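TRNA(Phe) 7-((3-amino-3-carboxypropyl)-4-demethylwyosine(37)-N(4))-methyltransferase 1 (Pyrococcus horikoshii, PDB 2IT2) probably methylates the N-4 position of a wyosine precursor base in tRNA(Phe), with S-adenosyl-L-methionine as the methyl donor. Local coordinates at residues 147-152 with 185-190; 37-42 with 48-53; 31-36 with 77-82; 134-137 with 143-146. All coordinates share one frame; numbering follows the deposited sequence.

Overall arrangement
The four contacts illustrate how one antiparallel sheet gathers helices and loops around it. The long helix 167-194 links three of them: in contact 1, L188 CD2 packs 3.7 Å from L38 CD2 of contact 2, while K185 NZ makes a salt bridge with D34 OD2 of contact 3 at 3.1 Å. Contact 2 and contact 3, whose centres are about 15 Å apart, meet through L39 and V31. Contact 4, the hairpin, adjoins contact 1 along strand 143-148, and both touch the second subunit. Contacts 3 and 4 lie on opposite sides of the chain's centre, their own centres about 23 Å apart.

Contact 1. Residues 147-152 with 185-190; sequences IRSTER and KEKLKR
K187 reaches out from the helix to S149 and E151, so that the end of one lysine makes the contact, its ammonium group doing most of the work. Its CG lies anti to the carbonyl carbon and beside the backbone N (chi1 -69°), and beyond CG the chain is fully extended, which carries NZ straight across a gap too wide for the backbones to touch: the nearest CA atoms, those of S149 and K187, are 8.8 Å apart. K187 NZ meets E151 OE1 at 3.3 Å, a salt bridge whose hydrogen bond is weak. The glutamate is folded at chi2 (47°), turning its carboxylate back toward S149, and its side chain crosses that of K187 at about a right angle. S149 OG stands 3.1 Å from K187 NZ and 2.9 Å from E151 OE1, and the hydroxyl has both E151 OE1 and the carbonyl oxygen of G129 within reach. The stronger hold on K187 NZ comes from that same carbonyl oxygen. With an alanine in place of K187, G129 O and E151 OE1 would probably lose the positive partner that the helix supplies to both.

The residues flanking this polar bridge set it in the fold. I147, on strand 143-148, pairs through its backbone with L108 of strand 98-112. F184, about one turn before K187 on helix 167-194, touches both S149 and E151, and L188 leans on P106 and I35. Beyond the strand lies the second subunit, where Y132 makes a cation-pi contact with R148 and R152 NH2 bonds to T150 O.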
loop_
_atom_site.group_PDB
_atom_site.type_symbol
_atom_site.label_atom_id
_atom_site.label_comp_id
_atom_site.label_asym_id
_atom_site.label_seq_id
_atom_site.Cartn_x
_atom_site.Cartn_y
_atom_site.Cartn_z
ATOM N N ILE B 147 -5.769 7.542 4.156
ATOM C CA ILE B 147 -5.714 6.748 5.387
ATOM C C ILE B 147 -5.937 5.293 4.974
ATOM O O ILE B 147 -6.933 4.970 4.321
ATOM C CB ILE B 147 -6.814 7.207 6.368
ATOM C CG1 ILE B 147 -6.564 8.667 6.760
ATOM C CG2 ILE B 147 -6.865 6.294 7.593
ATOM C CD1 ILE B 147 -7.641 9.259 7.641
ATOM N N ARG B 148 -5.009 4.420 5.346
ATOM C CA ARG B 148 -5.089 3.017 4.954
ATOM C C ARG B 148 -4.314 2.149 5.936
ATOM O O ARG B 148 -3.342 2.609 6.538
ATOM C CB ARG B 148 -4.510 2.883 3.542
ATOM C CG ARG B 148 -4.688 1.536 2.877
ATOM C CD ARG B 148 -4.312 1.627 1.401
ATOM N NE ARG B 148 -2.889 1.884 1.203
ATOM C CZ ARG B 148 -1.932 0.963 1.284
ATOM N NH1 ARG B 148 -2.225 -0.303 1.560
ATOM N NH2 ARG B 148 -0.669 1.317 1.093
ATOM N N SER B 149 -4.746 0.897 6.088
ATOM C CA SER B 149 -4.111 -0.060 6.994
ATOM C C SER B 149 -3.241 -1.035 6.197
ATOM O O SER B 149 -3.349 -1.118 4.971
ATOM C CB SER B 149 -5.182 -0.829 7.785
ATOM O OG SER B 149 -4.633 -1.458 8.936
ATOM N N THR B 150 -2.392 -1.777 6.904
ATOM C CA THR B 150 -1.471 -2.726 6.275
ATOM C C THR B 150 -2.004 -4.129 6.012
ATOM O O THR B 150 -1.463 -4.842 5.166
ATOM C CB THR B 150 -0.204 -2.893 7.117
ATOM O OG1 THR B 150 -0.542 -3.535 8.356
ATOM C CG2 THR B 150 0.429 -1.538 7.390
ATOM N N GLU B 151 -3.040 -4.533 6.741
ATOM C CA GLU B 151 -3.614 -5.870 6.591
ATOM C C GLU B 151 -4.193 -6.148 5.214
ATOM O O GLU B 151 -4.860 -5.301 4.622
ATOM C CB GLU B 151 -4.704 -6.101 7.643
ATOM C CG GLU B 151 -4.176 -6.284 9.059
ATOM C CD GLU B 151 -3.151 -5.233 9.443
ATOM O OE1 GLU B 151 -3.486 -4.030 9.406
ATOM O OE2 GLU B 151 -2.005 -5.609 9.777
ATOM N N ARG B 152 -3.930 -7.347 4.707
ATOM C CA ARG B 152 -4.454 -7.755 3.409
ATOM C C ARG B 152 -4.158 -9.227 3.175
ATOM O O ARG B 152 -3.364 -9.837 3.896
ATOM C CB ARG B 152 -3.827 -6.933 2.286
ATOM C CG ARG B 152 -2.338 -7.167 2.112
ATOM C CD ARG B 152 -1.771 -6.327 0.970
ATOM N NE ARG B 152 -2.240 -6.781 -0.336
ATOM C CZ ARG B 152 -2.080 -6.102 -1.470
ATOM N NH1 ARG B 152 -1.460 -4.931 -1.459
ATOM N NH2 ARG B 152 -2.526 -6.597 -2.616
ATOM N N LYS B 185 -12.755 -2.840 11.069
ATOM C CA LYS B 185 -13.915 -2.192 11.675
ATOM C C LYS B 185 -13.587 -1.576 13.027
ATOM O O LYS B 185 -14.107 -0.515 13.374
ATOM C CB LYS B 185 -15.063 -3.185 11.845
ATOM C CG LYS B 185 -15.493 -3.887 10.569
ATOM C CD LYS B 185 -15.817 -2.908 9.458
ATOM C CE LYS B 185 -16.373 -3.626 8.245
ATOM N NZ LYS B 185 -16.714 -2.688 7.141
ATOM N N GLU B 186 -12.731 -2.253 13.783
ATOM C CA GLU B 186 -12.317 -1.770 15.098
ATOM C C GLU B 186 -11.502 -0.496 14.951
ATOM O O GLU B 186 -11.697 0.457 15.702
ATOM C CB GLU B 186 -11.457 -2.812 15.810
ATOM C CG GLU B 186 -12.169 -4.080 16.191
ATOM C CD GLU B 186 -11.192 -5.217 16.389
ATOM O OE1 GLU B 186 -10.117 -4.978 16.976
ATOM O OE2 GLU B 186 -11.494 -6.354 15.967
ATOM N N LYS B 187 -10.578 -0.491 13.992
ATOM C CA LYS B 187 -9.732 0.670 13.741
ATOM C C LYS B 187 -10.541 1.875 13.256
ATOM O O LYS B 187 -10.233 3.017 13.601
ATOM C CB LYS B 187 -8.642 0.316 12.723
ATOM C CG LYS B 187 -7.613 -0.660 13.271
ATOM C CD LYS B 187 -6.527 -0.966 12.262
ATOM C CE LYS B 187 -5.466 -1.852 12.897
ATOM N NZ LYS B 187 -4.390 -2.155 11.924
ATOM N N LEU B 188 -11.573 1.637 12.454
ATOM C CA LEU B 188 -12.382 2.751 11.978
ATOM C C LEU B 188 -13.133 3.392 13.141
ATOM O O LEU B 188 -13.235 4.616 13.223
ATOM C CB LEU B 188 -13.362 2.282 10.893
ATOM C CG LEU B 188 -12.736 1.914 9.537
ATOM C CD1 LEU B 188 -13.731 1.110 8.704
ATOM C CD2 LEU B 188 -12.306 3.182 8.804
ATOM N N LYS B 189 -13.650 2.569 14.047
ATOM C CA LYS B 189 -14.364 3.095 15.205
ATOM C C LYS B 189 -13.391 3.848 16.113
ATOM O O LYS B 189 -13.745 4.888 16.675
ATOM C CB LYS B 189 -15.046 1.968 15.979
ATOM C CG LYS B 189 -16.224 1.361 15.249
ATOM C CD LYS B 189 -16.927 0.343 16.116
ATOM C CE LYS B 189 -18.152 -0.200 15.420
ATOM N NZ LYS B 189 -17.796 -0.961 14.193
ATOM N N ARG B 190 -12.170 3.338 16.255
ATOM C CA ARG B 190 -11.168 4.014 17.086
ATOM C C ARG B 190 -10.868 5.407 16.519
ATOM O O ARG B 190 -10.819 6.395 17.258
ATOM C CB ARG B 190 -9.878 3.194 17.153
ATOM C CG ARG B 190 -9.927 2.034 18.128
ATOM C CD ARG B 190 -8.718 1.131 17.943
ATOM N NE ARG B 190 -7.443 1.841 18.022
ATOM C CZ ARG B 190 -6.270 1.292 17.711
ATOM N NH1 ARG B 190 -6.221 0.034 17.297
ATOM N NH2 ARG B 190 -5.149 1.993 17.816
#

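Contact 2. Residues 37-42 with 48-53; sequences PLLKKI and YFTTSS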
loop_
_atom_site.group_PDB
_atom_site.type_symbol
_atom_site.label_atom_id
_atom_site.label_comp_id
_atom_site.label_asym_id
_atom_site.label_seq_id
_atom_site.Cartn_x
_atom_site.Cartn_y
_atom_site.Cartn_z
ATOM N N PRO B 37 -20.885 7.308 9.880
ATOM C CA PRO B 37 -20.665 8.165 11.052
ATOM C C PRO B 37 -19.290 8.843 11.032
ATOM O O PRO B 37 -19.168 10.016 11.369
ATOM C CB PRO B 37 -20.801 7.194 12.214
ATOM C CG PRO B 37 -21.813 6.211 11.695
ATOM C CD PRO B 37 -21.344 5.967 10.291
ATOM N N LEU B 38 -18.266 8.090 10.634
ATOM C CA LEU B 38 -16.899 8.604 10.562
ATOM C C LEU B 38 -16.788 9.710 9.523
ATOM O O LEU B 38 -16.151 10.731 9.769
ATOM C CB LEU B 38 -15.919 7.472 10.225
ATOM C CG LEU B 38 -14.461 7.836 9.930
ATOM C CD1 LEU B 38 -13.826 8.544 11.124
ATOM C CD2 LEU B 38 -13.708 6.563 9.591
ATOM N N LEU B 39 -17.410 9.516 8.361
ATOM C CA LEU B 39 -17.344 10.538 7.322
ATOM C C LEU B 39 -18.037 11.810 7.787
ATOM O O LEU B 39 -17.539 12.911 7.556
ATOM C CB LEU B 39 -17.995 10.063 6.020
ATOM C CG LEU B 39 -17.349 8.839 5.372
ATOM C CD1 LEU B 39 -18.146 8.479 4.138
ATOM C CD2 LEU B 39 -15.909 9.112 5.012
ATOM N N LYS B 40 -19.184 11.673 8.441
ATOM C CA LYS B 40 -19.869 12.869 8.911
ATOM C C LYS B 40 -19.033 13.574 9.963
ATOM O O LYS B 40 -19.005 14.801 10.003
ATOM C CB LYS B 40 -21.241 12.532 9.477
ATOM C CG LYS B 40 -22.183 12.002 8.426
ATOM C CD LYS B 40 -23.520 11.657 9.042
ATOM C CE LYS B 40 -24.510 11.138 8.008
ATOM N NZ LYS B 40 -25.804 10.756 8.647
ATOM N N LYS B 41 -18.344 12.805 10.805
ATOM C CA LYS B 41 -17.505 13.391 11.845
ATOM C C LYS B 41 -16.315 14.156 11.252
ATOM O O LYS B 41 -15.988 15.251 11.707
ATOM C CB LYS B 41 -16.983 12.307 12.799
ATOM C CG LYS B 41 -16.583 12.839 14.177
ATOM C CD LYS B 41 -17.797 13.370 14.921
ATOM C CE LYS B 41 -17.446 13.855 16.315
ATOM N NZ LYS B 41 -16.452 14.956 16.273
ATOM N N ILE B 42 -15.657 13.589 10.246
ATOM C CA ILE B 42 -14.511 14.274 9.659
ATOM C C ILE B 42 -14.961 15.587 9.042
ATOM O O ILE B 42 -14.312 16.617 9.223
ATOM C CB ILE B 42 -13.815 13.407 8.578
ATOM C CG1 ILE B 42 -13.199 12.169 9.236
ATOM C CG2 ILE B 42 -12.764 14.232 7.834
ATOM C CD1 ILE B 42 -12.707 11.117 8.243
ATOM N N TYR B 48 -11.025 20.091 7.373
ATOM C CA TYR B 48 -10.997 18.854 6.582
ATOM C C TYR B 48 -12.325 18.605 5.873
ATOM O O TYR B 48 -13.340 19.185 6.222
ATOM C CB TYR B 48 -10.755 17.649 7.495
ATOM C CG TYR B 48 -9.517 17.745 8.350
ATOM C CD1 TYR B 48 -8.257 17.518 7.808
ATOM C CD2 TYR B 48 -9.607 18.082 9.703
ATOM C CE1 TYR B 48 -7.112 17.627 8.575
ATOM C CE2 TYR B 48 -8.462 18.195 10.489
ATOM C CZ TYR B 48 -7.211 17.974 9.913
ATOM O OH TYR B 48 -6.053 18.190 10.630
ATOM N N PHE B 49 -12.290 17.735 4.865
ATOM C CA PHE B 49 -13.493 17.300 4.141
ATOM C C PHE B 49 -13.171 15.929 3.564
ATOM O O PHE B 49 -12.004 15.581 3.410
ATOM C CB PHE B 49 -13.936 18.283 3.033
ATOM C CG PHE B 49 -12.924 18.500 1.938
ATOM C CD1 PHE B 49 -12.811 17.599 0.878
ATOM C CD2 PHE B 49 -12.107 19.640 1.932
ATOM C CE1 PHE B 49 -11.903 17.821 -0.164
ATOM C CE2 PHE B 49 -11.194 19.869 0.891
ATOM C CZ PHE B 49 -11.092 18.960 -0.160
ATOM N N THR B 50 -14.192 15.135 3.264
ATOM C CA THR B 50 -13.939 13.806 2.717
ATOM C C THR B 50 -14.311 13.689 1.251
ATOM O O THR B 50 -15.205 14.384 0.760
ATOM C CB THR B 50 -14.698 12.703 3.493
ATOM O OG1 THR B 50 -16.110 12.889 3.339
ATOM C CG2 THR B 50 -14.339 12.732 4.975
ATOM N N THR B 51 -13.587 12.827 0.548
ATOM C CA THR B 51 -13.858 12.569 -0.859
ATOM C C THR B 51 -14.058 11.051 -0.919
ATOM O O THR B 51 -14.057 10.403 0.118
ATOM C CB THR B 51 -12.681 13.041 -1.769
ATOM O OG1 THR B 51 -11.492 12.323 -1.434
ATOM C CG2 THR B 51 -12.423 14.543 -1.583
ATOM N N SER B 52 -14.245 10.481 -2.103
ATOM C CA SER B 52 -14.476 9.034 -2.216
ATOM C C SER B 52 -13.707 8.142 -1.221
ATOM O O SER B 52 -12.482 8.199 -1.166
ATOM C CB SER B 52 -14.168 8.582 -3.646
ATOM O OG SER B 52 -12.861 8.962 -4.030
ATOM N N SER B 53 -14.430 7.310 -0.459
ATOM C CA SER B 53 -13.829 6.401 0.534
ATOM C C SER B 53 -14.553 5.035 0.613
ATOM O O SER B 53 -15.606 4.857 0.004
ATOM C CB SER B 53 -13.840 7.064 1.917
ATOM O OG SER B 53 -13.197 8.332 1.885
#
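I42 and L39 of the short helix close over T50 of the strand, and apolar contact does nearly all the work. The methyl T50 CG2 is the centre of it: I42 CG2 lies 3.6 Å away, and I42 CD1 comes to 4.0 Å, so both branches of the isoleucine border the one methyl. From the preceding turn of the helix, L39 CD2 reaches T50 CG2 at 3.9 Å, the two side chains crossing at about a right angle. I42 CG2 also touches Y48 CB at 4.0 Å, yet the tyrosine ring then leads away from the helix. T50 can offer its methyl because chi1 (64°) sets CG2 anti to the carbonyl carbon while OG1 sits between the backbone N and the carbonyl carbon.

The hydroxyls beside the patch have partners of their own. T50 OG1 is bonded to N43 ND2, in the last turn of the same helix, and Y48 OH to the carbonyl oxygen of D117. S53, beyond the corner at 52, folds back to donate from its OG to T51 O at 2.9 Å and accepts from H109 N of strand 98-112. That same OG approaches L39 CD2 at 4.2 Å, so a hydroxyl borders the apolar patch.

The helix runs at 143° to the strand, with the two short axes 7.7 Å apart at their closest. On the strand's other face F49 turns to helix 11-27, meeting A14, K15 and A18. Strand 98-112 pairs alongside, G111 with F49 and H109 with T51, and its V110 extends the packing of I42 and Y48. L38, on the helix flank, reaches L188 of helix 167-194.

Contact 3. Residues 31-36 with 77-82; sequences VDEDII and KWHREV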
loop_
_atom_site.group_PDB
_atom_site.type_symbol
_atom_site.label_atom_id
_atom_site.label_comp_id
_atom_site.label_asym_id
_atom_site.label_seq_id
_atom_site.Cartn_x
_atom_site.Cartn_y
_atom_site.Cartn_z
ATOM N N VAL B 31 -22.900 4.926 -0.196
ATOM C CA VAL B 31 -21.800 4.939 0.766
ATOM C C VAL B 31 -21.847 3.728 1.695
ATOM O O VAL B 31 -22.915 3.337 2.152
ATOM C CB VAL B 31 -21.839 6.225 1.620
ATOM C CG1 VAL B 31 -20.629 6.279 2.549
ATOM C CG2 VAL B 31 -21.875 7.448 0.706
ATOM N N ASP B 32 -20.691 3.123 1.959
ATOM C CA ASP B 32 -20.637 1.977 2.863
ATOM C C ASP B 32 -21.145 2.478 4.217
ATOM O O ASP B 32 -20.484 3.271 4.879
ATOM C CB ASP B 32 -19.200 1.453 2.987
ATOM C CG ASP B 32 -18.631 0.990 1.657
ATOM O OD1 ASP B 32 -19.330 0.230 0.949
ATOM O OD2 ASP B 32 -17.489 1.374 1.318
ATOM N N GLU B 33 -22.323 2.011 4.624
ATOM C CA GLU B 33 -22.934 2.450 5.878
ATOM C C GLU B 33 -22.042 2.370 7.110
ATOM O O GLU B 33 -22.180 3.172 8.033
ATOM C CB GLU B 33 -24.214 1.663 6.149
ATOM C CG GLU B 33 -24.004 0.167 6.212
ATOM C CD GLU B 33 -24.358 -0.509 4.909
ATOM O OE1 GLU B 33 -23.853 -0.064 3.860
ATOM O OE2 GLU B 33 -25.142 -1.482 4.929
ATOM N N ASP B 34 -21.145 1.393 7.130
ATOM C CA ASP B 34 -20.229 1.200 8.251
ATOM C C ASP B 34 -19.475 2.467 8.649
ATOM O O ASP B 34 -19.298 2.737 9.837
ATOM C CB ASP B 34 -19.210 0.112 7.901
ATOM C CG ASP B 34 -18.385 -0.335 9.100
ATOM O OD1 ASP B 34 -17.708 0.507 9.732
ATOM O OD2 ASP B 34 -18.418 -1.544 9.410
ATOM N N ILE B 35 -19.031 3.237 7.658
ATOM C CA ILE B 35 -18.260 4.446 7.924
ATOM C C ILE B 35 -18.998 5.759 7.752
ATOM O O ILE B 35 -18.375 6.821 7.767
ATOM C CB ILE B 35 -16.997 4.500 7.053
ATOM C CG1 ILE B 35 -17.380 4.478 5.568
ATOM C CG2 ILE B 35 -16.080 3.351 7.423
ATOM C CD1 ILE B 35 -16.200 4.587 4.623
ATOM N N ILE B 36 -20.311 5.709 7.589
ATOM C CA ILE B 36 -21.050 6.950 7.443
ATOM C C ILE B 36 -20.824 7.858 8.656
ATOM O O ILE B 36 -20.588 9.054 8.501
ATOM C CB ILE B 36 -22.547 6.667 7.224
ATOM C CG1 ILE B 36 -22.728 6.062 5.832
ATOM C CG2 ILE B 36 -23.374 7.944 7.347
ATOM C CD1 ILE B 36 -24.162 5.725 5.497
ATOM N N LYS B 77 -18.473 -9.818 -3.658
ATOM C CA LYS B 77 -17.854 -8.630 -3.068
ATOM C C LYS B 77 -18.610 -8.269 -1.794
ATOM O O LYS B 77 -19.813 -8.016 -1.825
ATOM C CB LYS B 77 -17.885 -7.467 -4.075
ATOM C CG LYS B 77 -17.151 -6.196 -3.635
ATOM C CD LYS B 77 -16.959 -5.219 -4.802
ATOM C CE LYS B 77 -18.278 -4.776 -5.419
ATOM N NZ LYS B 77 -18.065 -3.881 -6.597
ATOM N N TRP B 78 -17.904 -8.249 -0.671
ATOM C CA TRP B 78 -18.510 -7.943 0.614
ATOM C C TRP B 78 -17.677 -6.929 1.394
ATOM O O TRP B 78 -16.453 -6.958 1.404
ATOM C CB TRP B 78 -18.601 -9.241 1.416
ATOM C CG TRP B 78 -19.212 -10.311 0.599
ATOM C CD1 TRP B 78 -20.590 -10.560 0.429
ATOM C CD2 TRP B 78 -18.509 -11.366 -0.099
ATOM N NE1 TRP B 78 -20.828 -11.676 -0.308
ATOM C CE2 TRP B 78 -19.492 -12.222 -0.655
ATOM C CE3 TRP B 78 -17.163 -11.658 -0.287
ATOM C CZ2 TRP B 78 -19.108 -13.333 -1.384
ATOM C CZ3 TRP B 78 -16.778 -12.772 -1.016
ATOM C CH2 TRP B 78 -17.761 -13.617 -1.562
ATOM N N HIS B 79 -18.384 -5.977 2.028
ATOM C CA HIS B 79 -17.639 -5.173 2.982
ATOM C C HIS B 79 -18.062 -5.491 4.414
ATOM O O HIS B 79 -18.008 -4.655 5.306
ATOM C CB HIS B 79 -17.906 -3.699 2.675
ATOM C CG HIS B 79 -19.348 -3.377 2.969
ATOM N ND1 HIS B 79 -19.849 -3.278 4.225
ATOM C CD2 HIS B 79 -20.381 -3.123 2.059
ATOM C CE1 HIS B 79 -21.152 -2.970 4.074
ATOM N NE2 HIS B 79 -21.498 -2.871 2.788
ATOM N N ARG B 80 -18.471 -6.766 4.558
ATOM C CA ARG B 80 -18.741 -7.336 5.867
ATOM C C ARG B 80 -17.959 -8.631 6.070
ATOM O O ARG B 80 -17.454 -9.236 5.134
ATOM C CB ARG B 80 -20.242 -7.613 5.966
ATOM C CG ARG B 80 -21.041 -6.362 6.331
ATOM C CD ARG B 80 -22.502 -6.689 6.662
ATOM N NE ARG B 80 -23.271 -5.459 6.872
ATOM C CZ ARG B 80 -23.945 -4.963 5.818
ATOM N NH1 ARG B 80 -23.902 -5.583 4.651
ATOM N NH2 ARG B 80 -24.662 -3.844 5.958
ATOM N N GLU B 81 -17.971 -9.225 7.256
ATOM C CA GLU B 81 -17.432 -10.569 7.414
ATOM C C GLU B 81 -18.342 -11.512 6.633
ATOM O O GLU B 81 -19.538 -11.253 6.483
ATOM C CB GLU B 81 -17.408 -10.963 8.884
ATOM C CG GLU B 81 -16.605 -10.018 9.740
ATOM C CD GLU B 81 -16.645 -10.389 11.199
ATOM O OE1 GLU B 81 -16.039 -11.416 11.573
ATOM O OE2 GLU B 81 -17.294 -9.649 11.967
ATOM N N VAL B 82 -17.779 -12.611 6.146
ATOM C CA VAL B 82 -18.543 -13.553 5.343
ATOM C C VAL B 82 -18.642 -14.963 5.915
ATOM O O VAL B 82 -17.946 -15.334 6.857
ATOM C CB VAL B 82 -17.948 -13.651 3.912
ATOM C CG1 VAL B 82 -17.944 -12.280 3.246
ATOM C CG2 VAL B 82 -16.528 -14.210 3.982
#
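E33 OE2 and R80 NH2 make the shortest polar approach, 2.6 Å, in a salt bridge at the protein surface. As a hydrogen bond it is weak, for the N-H...O angle is only 117°. The oxygen comes to the edge of the guanidinium, near its plane, but the carboxylate itself is turned 75° from that plane. E33 gets there by a bend at chi2 (-98°), which brings its end across toward the arginine.

The imidazole of H79 lies against one face of the R80 guanidinium and is also met by the carboxylates of D32 and E33, both approaching it obliquely. If an alanine replaced H79, R80 would probably be freer to turn and the two carboxylates would lose the ring they both approach. D32 OD2 is bound by the backbone N of S55, which steadies the carboxylate beside the ring. Behind, K185 NZ of helix 167-194 joins the two segments, bonding to both H79 O and D34 OD2.

E33 and D34 form a short 3-10 turn that leads into helix 36-43: I35 N bonds to D32 O at 3.1 Å, and I35 occupies the N-cap position.

Contact 4. Residues 134-137 with 143-146; sequences NIKS and LIVE
N134 and E146 pair through both backbone bonds: E146 N to N134 O at 2.9 Å, and N134 N to E146 O at 3.0 Å. This is the open end of the hairpin, far from its turn, and it is regularly bonded. I135 and V145 follow as a non-hydrogen-bonded pair on the apolar face, and beside them I135 CG2 packs on L143 CD2 at 3.9 Å. The register then slips by one in a classic beta bulge, where I144 O receives K136 N at 2.9 Å and, weakly, S137 N at 3.4 Å. K136 absorbs the extra residue through helix-like backbone angles (phi -74°, psi -42°). Pairing resumes as I144 N bonds to S137 O.

The other face, which carries N134, S137, I144 and E146, is more polar. A water lies between N134 OD1 and E146 OE1, whose side chains run side by side. The looser, partly exposed side is at K136 and S137. The bend at K136 chi4 (60°) leaves NZ 4.0 Å from E146 OE2, a long salt bridge; H109 NE2 is the stronger partner of that oxygen. At the partly exposed end, S137 OG rests 3.6 Å from I144 CB.

Helix 115-127 covers the apolar face, with L115 on I135, and A118 on L143 and V145. Strand 98-112 flanks strand 143-148, V110 pairing with V145 and A112 with L143. On the outer side, I135 makes backbone bonds to the second subunit, where N134 also meets its counterpart, carrying the hairpin into the dimer interface.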
loop_
_atom_site.group_PDB
_atom_site.type_symbol
_atom_site.label_atom_id
_atom_site.label_comp_id
_atom_site.label_asym_id
_atom_site.label_seq_id
_atom_site.Cartn_x
_atom_site.Cartn_y
_atom_site.Cartn_z
ATOM N N ASN B 134 -0.757 8.802 4.687
ATOM C CA ASN B 134 0.229 9.772 4.212
ATOM C C ASN B 134 -0.413 10.877 3.383
ATOM O O ASN B 134 -1.630 10.969 3.314
ATOM C CB ASN B 134 1.270 9.035 3.363
ATOM C CG ASN B 134 0.634 8.097 2.350
ATOM O OD1 ASN B 134 -0.199 8.507 1.540
ATOM N ND2 ASN B 134 1.025 6.823 2.395
ATOM N N ILE B 135 0.401 11.742 2.782
ATOM C CA ILE B 135 -0.145 12.785 1.928
ATOM C C ILE B 135 -0.007 12.239 0.516
ATOM O O ILE B 135 1.098 12.113 -0.004
ATOM C CB ILE B 135 0.626 14.096 2.072
ATOM C CG1 ILE B 135 0.371 14.665 3.475
ATOM C CG2 ILE B 135 0.217 15.054 0.956
ATOM C CD1 ILE B 135 1.242 15.848 3.841
ATOM N N LYS B 136 -1.143 11.895 -0.082
ATOM C CA LYS B 136 -1.211 11.297 -1.418
ATOM C C LYS B 136 -0.940 12.286 -2.535
ATOM O O LYS B 136 -0.223 11.988 -3.490
ATOM C CB LYS B 136 -2.609 10.666 -1.620
ATOM C CG LYS B 136 -2.878 10.035 -2.995
ATOM C CD LYS B 136 -4.360 9.683 -3.165
ATOM C CE LYS B 136 -4.633 9.047 -4.520
ATOM N NZ LYS B 136 -3.860 7.792 -4.723
ATOM N N SER B 137 -1.496 13.480 -2.407
ATOM C CA SER B 137 -1.327 14.452 -3.460
ATOM C C SER B 137 -1.469 15.899 -3.017
ATOM O O SER B 137 -2.168 16.210 -2.055
ATOM C CB SER B 137 -2.339 14.144 -4.572
ATOM O OG SER B 137 -3.667 14.096 -4.072
ATOM N N LEU B 143 -5.263 19.315 -1.175
ATOM C CA LEU B 143 -4.217 18.455 -0.631
ATOM C C LEU B 143 -4.981 17.261 -0.067
ATOM O O LEU B 143 -5.810 17.427 0.828
ATOM C CB LEU B 143 -3.463 19.155 0.504
ATOM C CG LEU B 143 -2.304 18.377 1.151
ATOM C CD1 LEU B 143 -1.475 19.360 1.952
ATOM C CD2 LEU B 143 -2.784 17.257 2.053
ATOM N N ILE B 144 -4.698 16.066 -0.577
ATOM C CA ILE B 144 -5.394 14.866 -0.113
ATOM C C ILE B 144 -4.512 13.998 0.758
ATOM O O ILE B 144 -3.357 13.716 0.424
ATOM C CB ILE B 144 -5.904 13.990 -1.311
ATOM C CG1 ILE B 144 -6.911 14.775 -2.164
ATOM C CG2 ILE B 144 -6.537 12.684 -0.800
ATOM C CD1 ILE B 144 -8.150 15.214 -1.431
ATOM N N VAL B 145 -5.078 13.622 1.898
ATOM C CA VAL B 145 -4.455 12.718 2.848
ATOM C C VAL B 145 -5.160 11.375 2.607
ATOM O O VAL B 145 -6.385 11.329 2.441
ATOM C CB VAL B 145 -4.735 13.149 4.298
ATOM C CG1 VAL B 145 -4.435 12.005 5.245
ATOM C CG2 VAL B 145 -3.880 14.360 4.646
ATOM N N GLU B 146 -4.390 10.294 2.543
ATOM C CA GLU B 146 -4.961 8.951 2.359
ATOM C C GLU B 146 -4.720 8.192 3.651
ATOM O O GLU B 146 -3.610 8.214 4.187
ATOM C CB GLU B 146 -4.277 8.207 1.207
ATOM C CG GLU B 146 -4.818 6.809 0.938
ATOM C CD GLU B 146 -4.241 6.229 -0.332
ATOM O OE1 GLU B 146 -3.032 5.914 -0.345
ATOM O OE2 GLU B 146 -4.989 6.099 -1.324
HETATM O O HOH W 1 -1.162 7.792 -0.702
#